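Local coordinates for protein phosphoribosylamine--glycine ligase (Thermotoga maritima, PDB 1VKZ) that catalyses the ATP-dependent ligation of glycine to 5-phosphoribosylamine, giving glycinamide ribonucleotide in de novo purine biosynthesis, at residues T244-L256 and L270-I283. Numbering follows the deposited sequence.
Sequences TIKKIEELFDKTL and LYLGLMLHDGDPYI
Phe252 and Leu272 both carry CG beside the backbone N and anti to the carbonyl carbon (chi1 -84° and -54°), and these torsions set the ring face against the leucine branch. Leu272 CD1 sits over the centre of one face of the Phe252 ring, 3.8 Å from the centroid, in a CH-pi contact. At the edge of the same ring Phe252 CE1 approaches Leu270 O. Leu270 slides past the ring in the opposite direction, with its CD2 against Phe252 CD1. Phe208 also meets this ring.

The CB of Leu251 is directed toward the hairpin. Leu251 CD1 lies 3.5 Å from Leu274 CD2, close to Pro281 CB and against Ile283 CG1. Leu251 meets Ile283 tip to tip, while it slides past Leu274 in the opposite direction. Ile248 adds CG1 and CD1 against Leu274 CD1.

In the ATP-grasp domain, helix 242-261 thus covers one face of an antiparallel sheet. Strands 270-277 and 280-283 form a beta hairpin, connected by a type I' turn from His277 to Asp280. The axis of 244-256 passes 8.1 Å from that of 280-283, with their N-to-C directions 32° apart.

Near the turn a polar link joins the apolar contacts. The extended Lys247 chain crosses Pro281 at about a right angle, with Lys247 CB 3.6 Å from Pro281 CG. Lys247 NZ donates to Gly279 O at 2.8 Å, from above the carbonyl plane. Asp280 OD1 makes a long salt bridge to the same NZ. Nearby, Thr244 CG2 meets Leu276 CD2 tip to tip.

At the other end, Thr255 CG2 touches Leu270 CD2. Thr255 OG1 donates to Leu251 O at 2.7 Å and is also hydrogen-bonded to Tyr286 OH.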
ATOM      1  N   THR A 244     -13.853  -1.201 -17.905  1.00 43.75           N
ATOM      2  CA  THR A 244     -12.998  -0.527 -16.944  1.00 41.67           C
ATOM      3  C   THR A 244     -11.693  -1.281 -16.702  1.00 40.15           C
ATOM      4  O   THR A 244     -10.610  -0.691 -16.704  1.00 38.50           O
ATOM      5  CB  THR A 244     -13.760  -0.347 -15.630  1.00 42.60           C
ATOM      6  OG1 THR A 244     -14.956   0.420 -15.854  1.00 40.40           O
ATOM      7  CG2 THR A 244     -12.944   0.477 -14.625  1.00 46.38           C
ATOM      8  N   ILE A 245     -11.785  -2.592 -16.530  1.00 41.41           N
ATOM      9  CA  ILE A 245     -10.576  -3.420 -16.393  1.00 41.66           C
ATOM     10  C   ILE A 245      -9.701  -3.336 -17.629  1.00 41.60           C
ATOM     11  O   ILE A 245      -8.494  -3.225 -17.510  1.00 38.20           O
ATOM     12  CB  ILE A 245     -10.929  -4.902 -16.086  1.00 42.26           C
ATOM     13  CG1 ILE A 245     -11.544  -5.020 -14.689  1.00 39.79           C
ATOM     14  CG2 ILE A 245      -9.691  -5.791 -16.194  1.00 38.43           C
ATOM     15  CD1 ILE A 245     -12.112  -6.396 -14.393  1.00 46.03           C
ATOM     16  N   LYS A 246     -10.286  -3.389 -18.826  1.00 43.72           N
ATOM     17  CA  LYS A 246      -9.448  -3.285 -20.027  1.00 46.71           C
ATOM     18  C   LYS A 246      -8.677  -1.955 -20.103  1.00 44.69           C
ATOM     19  O   LYS A 246      -7.515  -1.920 -20.505  1.00 44.32           O
ATOM     20  CB  LYS A 246     -10.260  -3.537 -21.304  1.00 48.72           C
ATOM     21  CG  LYS A 246      -9.368  -3.651 -22.544  1.00 54.80           C
ATOM     22  CD  LYS A 246      -9.822  -4.724 -23.534  1.00 58.53           C
ATOM     23  CE  LYS A 246      -9.052  -6.039 -23.348  1.00 60.62           C
ATOM     24  NZ  LYS A 246      -9.495  -7.060 -24.354  1.00 57.90           N
ATOM     25  N   LYS A 247      -9.328  -0.871 -19.697  1.00 45.82           N
ATOM     26  CA  LYS A 247      -8.664   0.436 -19.608  1.00 45.31           C
ATOM     27  C   LYS A 247      -7.586   0.457 -18.543  1.00 43.77           C
ATOM     28  O   LYS A 247      -6.560   1.104 -18.725  1.00 44.89           O
ATOM     29  CB  LYS A 247      -9.696   1.534 -19.323  1.00 45.84           C
ATOM     30  CG  LYS A 247     -10.678   1.741 -20.465  1.00 42.05           C
ATOM     31  CD  LYS A 247     -11.716   2.794 -20.120  1.00 45.22           C
ATOM     32  CE  LYS A 247     -12.874   2.760 -21.091  1.00 36.37           C
ATOM     33  NZ  LYS A 247     -13.832   3.879 -20.828  1.00 41.85           N
ATOM     34  N   ILE A 248      -7.833  -0.252 -17.437  1.00 44.28           N
ATOM     35  CA  ILE A 248      -6.869  -0.394 -16.348  1.00 44.04           C
ATOM     36  C   ILE A 248      -5.658  -1.160 -16.806  1.00 45.73           C
ATOM     37  O   ILE A 248      -4.527  -0.814 -16.446  1.00 46.36           O
ATOM     38  CB  ILE A 248      -7.511  -1.063 -15.093  1.00 42.79           C
ATOM     39  CG1 ILE A 248      -8.374  -0.031 -14.348  1.00 45.60           C
ATOM     40  CG2 ILE A 248      -6.448  -1.552 -14.133  1.00 42.59           C
ATOM     41  CD1 ILE A 248      -9.148  -0.572 -13.128  1.00 46.69           C
ATOM     42  N   GLU A 249      -5.906  -2.211 -17.587  1.00 47.52           N
ATOM     43  CA  GLU A 249      -4.849  -3.011 -18.202  1.00 48.07           C
ATOM     44  C   GLU A 249      -3.967  -2.170 -19.106  1.00 46.82           C
ATOM     45  O   GLU A 249      -2.757  -2.330 -19.131  1.00 45.62           O
ATOM     46  CB  GLU A 249      -5.459  -4.117 -19.054  1.00 49.82           C
ATOM     47  CG  GLU A 249      -6.074  -5.270 -18.277  1.00 55.37           C
ATOM     48  CD  GLU A 249      -6.580  -6.383 -19.193  1.00 52.50           C
ATOM     49  OE1 GLU A 249      -7.310  -6.081 -20.165  1.00 60.71           O
ATOM     50  OE2 GLU A 249      -6.263  -7.572 -18.937  1.00 67.96           O
ATOM     51  N   GLU A 250      -4.608  -1.278 -19.853  1.00 46.92           N
ATOM     52  CA  GLU A 250      -3.931  -0.400 -20.792  1.00 48.09           C
ATOM     53  C   GLU A 250      -3.050   0.595 -20.060  1.00 46.10           C
ATOM     54  O   GLU A 250      -1.986   0.941 -20.553  1.00 44.42           O
ATOM     55  CB  GLU A 250      -4.969   0.312 -21.665  1.00 47.97           C
ATOM     56  CG  GLU A 250      -4.399   1.206 -22.753  1.00 52.52           C
ATOM     57  CD  GLU A 250      -5.467   1.698 -23.733  1.00 56.23           C
ATOM     58  OE1 GLU A 250      -6.319   0.872 -24.182  1.00 62.15           O
ATOM     59  OE2 GLU A 250      -5.446   2.912 -24.070  1.00 68.35           O
ATOM     60  N   LEU A 251      -3.486   1.043 -18.878  1.00 45.63           N
ATOM     61  CA  LEU A 251      -2.642   1.887 -18.009  1.00 44.07           C
ATOM     62  C   LEU A 251      -1.386   1.158 -17.563  1.00 45.23           C
ATOM     63  O   LEU A 251      -0.290   1.750 -17.545  1.00 45.63           O
ATOM     64  CB  LEU A 251      -3.425   2.378 -16.785  1.00 43.44           C
ATOM     65  CG  LEU A 251      -4.441   3.490 -17.044  1.00 49.29           C
ATOM     66  CD1 LEU A 251      -5.247   3.838 -15.762  1.00 47.94           C
ATOM     67  CD2 LEU A 251      -3.765   4.727 -17.650  1.00 42.82           C
ATOM     68  N   PHE A 252      -1.541  -0.109 -17.184  1.00 46.80           N
ATOM     69  CA  PHE A 252      -0.397  -0.960 -16.836  1.00 44.93           C
ATOM     70  C   PHE A 252       0.566  -1.156 -18.004  1.00 45.61           C
ATOM     71  O   PHE A 252       1.790  -1.016 -17.834  1.00 46.07           O
ATOM     72  CB  PHE A 252      -0.883  -2.310 -16.337  1.00 44.86           C
ATOM     73  CG  PHE A 252      -1.229  -2.325 -14.895  1.00 41.03           C
ATOM     74  CD1 PHE A 252      -0.253  -2.134 -13.944  1.00 48.43           C
ATOM     75  CD2 PHE A 252      -2.529  -2.548 -14.483  1.00 45.53           C
ATOM     76  CE1 PHE A 252      -0.581  -2.148 -12.604  1.00 45.44           C
ATOM     77  CE2 PHE A 252      -2.856  -2.577 -13.153  1.00 46.24           C
ATOM     78  CZ  PHE A 252      -1.892  -2.381 -12.218  1.00 45.31           C
ATOM     79  N   ASP A 253       0.016  -1.454 -19.182  1.00 45.43           N
ATOM     80  CA  ASP A 253       0.841  -1.633 -20.363  1.00 48.75           C
ATOM     81  C   ASP A 253       1.649  -0.384 -20.697  1.00 47.81           C
ATOM     82  O   ASP A 253       2.841  -0.497 -21.006  1.00 48.16           O
ATOM     83  CB  ASP A 253       0.014  -2.062 -21.585  1.00 51.60           C
ATOM     84  CG  ASP A 253       0.048  -3.573 -21.820  1.00 63.37           C
ATOM     85  OD1 ASP A 253       1.057  -4.230 -21.413  1.00 65.53           O
ATOM     86  OD2 ASP A 253      -0.890  -4.176 -22.421  1.00 73.84           O
ATOM     87  N   LYS A 254       1.017   0.790 -20.662  1.00 44.69           N
ATOM     88  CA  LYS A 254       1.686   2.010 -21.113  1.00 43.94           C
ATOM     89  C   LYS A 254       2.731   2.429 -20.100  1.00 42.70           C
ATOM     90  O   LYS A 254       3.784   2.929 -20.465  1.00 44.14           O
ATOM     91  CB  LYS A 254       0.702   3.136 -21.390  1.00 45.68           C
ATOM     92  CG  LYS A 254       0.161   3.248 -22.833  1.00 46.05           C
ATOM     93  CD  LYS A 254      -0.790   4.467 -22.915  1.00 47.96           C
ATOM     94  CE  LYS A 254      -0.979   5.033 -24.331  1.00 56.08           C
ATOM     95  NZ  LYS A 254      -2.045   4.325 -25.135  1.00 65.62           N
ATOM     96  N   THR A 255       2.452   2.156 -18.827  1.00 44.22           N
ATOM     97  CA  THR A 255       3.399   2.372 -17.725  1.00 40.86           C
ATOM     98  C   THR A 255       4.608   1.471 -17.832  1.00 42.02           C
ATOM     99  O   THR A 255       5.739   1.916 -17.652  1.00 45.32           O
ATOM    100  CB  THR A 255       2.707   2.130 -16.384  1.00 40.10           C
ATOM    101  OG1 THR A 255       1.657   3.090 -16.202  1.00 43.15           O
ATOM    102  CG2 THR A 255       3.658   2.403 -15.211  1.00 41.00           C
ATOM    103  N   LEU A 256       4.384   0.201 -18.115  1.00 42.32           N
ATOM    104  CA  LEU A 256       5.497  -0.735 -18.267  1.00 39.67           C
ATOM    105  C   LEU A 256       6.321  -0.492 -19.516  1.00 40.76           C
ATOM    106  O   LEU A 256       7.560  -0.641 -19.492  1.00 43.27           O
ATOM    107  CB  LEU A 256       4.987  -2.164 -18.221  1.00 40.69           C
ATOM    108  CG  LEU A 256       4.319  -2.442 -16.884  1.00 36.36           C
ATOM    109  CD1 LEU A 256       3.753  -3.840 -16.845  1.00 41.41           C
ATOM    110  CD2 LEU A 256       5.317  -2.188 -15.761  1.00 47.80           C
ATOM    111  N   LEU A 270       3.296  -3.559  -8.639  1.00 44.72           N
ATOM    112  CA  LEU A 270       2.990  -2.189  -9.063  1.00 43.48           C
ATOM    113  C   LEU A 270       1.575  -1.869  -8.672  1.00 42.75           C
ATOM    114  O   LEU A 270       0.640  -2.558  -9.054  1.00 45.28           O
ATOM    115  CB  LEU A 270       3.167  -2.029 -10.572  1.00 43.53           C
ATOM    116  CG  LEU A 270       2.708  -0.667 -11.123  1.00 44.83           C
ATOM    117  CD1 LEU A 270       3.407   0.521 -10.402  1.00 46.39           C
ATOM    118  CD2 LEU A 270       2.938  -0.614 -12.598  1.00 44.50           C
ATOM    119  N   TYR A 271       1.418  -0.768  -7.955  1.00 44.21           N
ATOM    120  CA  TYR A 271       0.117  -0.307  -7.467  1.00 43.16           C
ATOM    121  C   TYR A 271      -0.226   0.993  -8.200  1.00 44.91           C
ATOM    122  O   TYR A 271       0.634   1.892  -8.324  1.00 47.04           O
ATOM    123  CB  TYR A 271       0.181  -0.127  -5.948  1.00 41.75           C
ATOM    124  CG  TYR A 271      -0.933   0.630  -5.307  1.00 37.76           C
ATOM    125  CD1 TYR A 271      -1.076   1.995  -5.497  1.00 47.47           C
ATOM    126  CD2 TYR A 271      -1.803   0.001  -4.433  1.00 46.33           C
ATOM    127  CE1 TYR A 271      -2.086   2.695  -4.871  1.00 46.24           C
ATOM    128  CE2 TYR A 271      -2.833   0.685  -3.813  1.00 38.07           C
ATOM    129  CZ  TYR A 271      -2.962   2.025  -4.030  1.00 42.51           C
ATOM    130  OH  TYR A 271      -3.990   2.714  -3.428  1.00 51.04           O
ATOM    131  N   LEU A 272      -1.460   1.061  -8.721  1.00 41.18           N
ATOM    132  CA  LEU A 272      -2.024   2.254  -9.295  1.00 38.33           C
ATOM    133  C   LEU A 272      -3.134   2.734  -8.404  1.00 38.64           C
ATOM    134  O   LEU A 272      -4.081   2.013  -8.157  1.00 43.15           O
ATOM    135  CB  LEU A 272      -2.612   1.942 -10.671  1.00 38.75           C
ATOM    136  CG  LEU A 272      -1.758   1.277 -11.731  1.00 41.02           C
ATOM    137  CD1 LEU A 272      -2.454   1.304 -13.072  1.00 49.76           C
ATOM    138  CD2 LEU A 272      -0.428   1.919 -11.822  1.00 41.16           C
ATOM    139  N   GLY A 273      -3.039   3.944  -7.896  1.00 41.75           N
ATOM    140  CA  GLY A 273      -4.182   4.575  -7.242  1.00 43.11           C
ATOM    141  C   GLY A 273      -4.901   5.316  -8.328  1.00 45.07           C
ATOM    142  O   GLY A 273      -4.294   6.177  -8.983  1.00 48.32           O
ATOM    143  N   LEU A 274      -6.166   4.970  -8.553  1.00 46.53           N
ATOM    144  CA  LEU A 274      -6.908   5.477  -9.704  1.00 45.79           C
ATOM    145  C   LEU A 274      -8.106   6.287  -9.265  1.00 45.11           C
ATOM    146  O   LEU A 274      -8.480   6.304  -8.111  1.00 47.78           O
ATOM    147  CB  LEU A 274      -7.369   4.343 -10.592  1.00 44.03           C
ATOM    148  CG  LEU A 274      -6.233   3.451 -11.105  1.00 46.80           C
ATOM    149  CD1 LEU A 274      -6.752   2.052 -11.511  1.00 40.96           C
ATOM    150  CD2 LEU A 274      -5.512   4.116 -12.262  1.00 43.33           C
HETATM  151  N   MSE A 275      -8.669   6.991 -10.231  1.00 45.94           N
HETATM  152  CA  MSE A 275      -9.875   7.762 -10.093  1.00 42.81           C
HETATM  153  C   MSE A 275     -10.674   7.476 -11.366  1.00 41.53           C
HETATM  154  O   MSE A 275     -10.221   7.780 -12.471  1.00 37.49           O
HETATM  155  CB  MSE A 275      -9.532   9.252 -10.014  1.00 43.31           C
HETATM  156  CG  MSE A 275     -10.729  10.142  -9.792  1.00 46.78           C
HETATM  157 SE   MSE A 275     -11.633   9.655  -8.135  1.00 61.03          SE
HETATM  158  CE  MSE A 275     -10.533  10.788  -6.856  1.00 58.65           C
ATOM    159  N   LEU A 276     -11.854   6.887 -11.213  1.00 41.65           N
ATOM    160  CA  LEU A 276     -12.730   6.680 -12.344  1.00 43.51           C
ATOM    161  C   LEU A 276     -13.480   7.960 -12.491  1.00 42.55           C
ATOM    162  O   LEU A 276     -14.182   8.358 -11.589  1.00 42.33           O
ATOM    163  CB  LEU A 276     -13.673   5.488 -12.121  1.00 44.53           C
ATOM    164  CG  LEU A 276     -12.912   4.164 -11.883  1.00 51.48           C
ATOM    165  CD1 LEU A 276     -13.869   3.027 -11.543  1.00 52.98           C
ATOM    166  CD2 LEU A 276     -12.003   3.772 -13.083  1.00 53.89           C
ATOM    167  N   HIS A 277     -13.271   8.615 -13.623  1.00 43.43           N
ATOM    168  CA  HIS A 277     -13.810   9.921 -13.904  1.00 42.68           C
ATOM    169  C   HIS A 277     -14.308   9.926 -15.340  1.00 45.24           C
ATOM    170  O   HIS A 277     -13.559   9.628 -16.258  1.00 45.66           O
ATOM    171  CB  HIS A 277     -12.724  10.956 -13.695  1.00 43.26           C
ATOM    172  CG  HIS A 277     -13.087  12.321 -14.170  1.00 44.62           C
ATOM    173  ND1 HIS A 277     -14.144  13.035 -13.647  1.00 49.96           N
ATOM    174  CD2 HIS A 277     -12.529  13.107 -15.119  1.00 45.68           C
ATOM    175  CE1 HIS A 277     -14.228  14.201 -14.262  1.00 47.89           C
ATOM    176  NE2 HIS A 277     -13.252  14.275 -15.151  1.00 49.49           N
ATOM    177  N   ASP A 278     -15.581  10.251 -15.524  1.00 49.64           N
ATOM    178  CA  ASP A 278     -16.212  10.259 -16.845  1.00 51.99           C
ATOM    179  C   ASP A 278     -15.867   9.010 -17.687  1.00 52.34           C
ATOM    180  O   ASP A 278     -15.430   9.122 -18.833  1.00 52.88           O
ATOM    181  CB  ASP A 278     -15.877  11.570 -17.588  1.00 54.15           C
ATOM    182  CG  ASP A 278     -16.693  12.763 -17.073  1.00 55.57           C
ATOM    183  OD1 ASP A 278     -17.932  12.747 -17.220  1.00 55.81           O
ATOM    184  OD2 ASP A 278     -16.182  13.755 -16.507  1.00 60.10           O
ATOM    185  N   GLY A 279     -16.066   7.827 -17.094  1.00 52.30           N
ATOM    186  CA  GLY A 279     -15.869   6.544 -17.781  1.00 51.32           C
ATOM    187  C   GLY A 279     -14.428   6.034 -17.850  1.00 50.77           C
ATOM    188  O   GLY A 279     -14.191   4.893 -18.237  1.00 50.65           O
ATOM    189  N   ASP A 280     -13.455   6.863 -17.495  1.00 50.25           N
ATOM    190  CA  ASP A 280     -12.056   6.505 -17.720  1.00 49.08           C
ATOM    191  C   ASP A 280     -11.292   6.523 -16.437  1.00 46.65           C
ATOM    192  O   ASP A 280     -11.546   7.361 -15.592  1.00 43.35           O
ATOM    193  CB  ASP A 280     -11.396   7.479 -18.705  1.00 52.19           C
ATOM    194  CG  ASP A 280     -12.052   7.458 -20.075  1.00 54.91           C
ATOM    195  OD1 ASP A 280     -13.291   7.592 -20.135  1.00 65.88           O
ATOM    196  OD2 ASP A 280     -11.415   7.306 -21.140  1.00 56.12           O
ATOM    197  N   PRO A 281     -10.358   5.588 -16.291  1.00 47.40           N
ATOM    198  CA  PRO A 281      -9.455   5.588 -15.174  1.00 46.52           C
ATOM    199  C   PRO A 281      -8.248   6.513 -15.375  1.00 44.98           C
ATOM    200  O   PRO A 281      -7.546   6.422 -16.397  1.00 39.33           O
ATOM    201  CB  PRO A 281      -9.002   4.120 -15.104  1.00 47.16           C
ATOM    202  CG  PRO A 281      -9.033   3.668 -16.475  1.00 47.47           C
ATOM    203  CD  PRO A 281     -10.123   4.428 -17.167  1.00 47.33           C
ATOM    204  N   TYR A 282      -8.036   7.362 -14.363  1.00 44.98           N
ATOM    205  CA  TYR A 282      -6.888   8.264 -14.233  1.00 42.89           C
ATOM    206  C   TYR A 282      -5.993   7.776 -13.099  1.00 42.74           C
ATOM    207  O   TYR A 282      -6.482   7.317 -12.047  1.00 36.18           O
ATOM    208  CB  TYR A 282      -7.357   9.683 -13.909  1.00 43.16           C
ATOM    209  CG  TYR A 282      -8.088  10.347 -15.024  1.00 40.12           C
ATOM    210  CD1 TYR A 282      -9.396  10.009 -15.323  1.00 50.13           C
ATOM    211  CD2 TYR A 282      -7.478  11.315 -15.787  1.00 48.97           C
ATOM    212  CE1 TYR A 282     -10.072  10.623 -16.364  1.00 45.69           C
ATOM    213  CE2 TYR A 282      -8.139  11.931 -16.844  1.00 46.65           C
ATOM    214  CZ  TYR A 282      -9.426  11.585 -17.124  1.00 45.72           C
ATOM    215  OH  TYR A 282     -10.074  12.214 -18.150  1.00 45.57           O
ATOM    216  N   ILE A 283      -4.679   7.878 -13.336  1.00 45.02           N
ATOM    217  CA  ILE A 283      -3.679   7.544 -12.334  1.00 45.95           C
ATOM    218  C   ILE A 283      -3.397   8.718 -11.440  1.00 44.81           C
ATOM    219  O   ILE A 283      -2.844   9.719 -11.891  1.00 47.13           O
ATOM    220  CB  ILE A 283      -2.366   7.073 -12.972  1.00 47.03           C
ATOM    221  CG1 ILE A 283      -2.627   5.816 -13.806  1.00 46.44           C
ATOM    222  CG2 ILE A 283      -1.333   6.804 -11.882  1.00 43.94           C
ATOM    223  CD1 ILE A 283      -1.430   5.237 -14.470  1.00 50.29           C
TER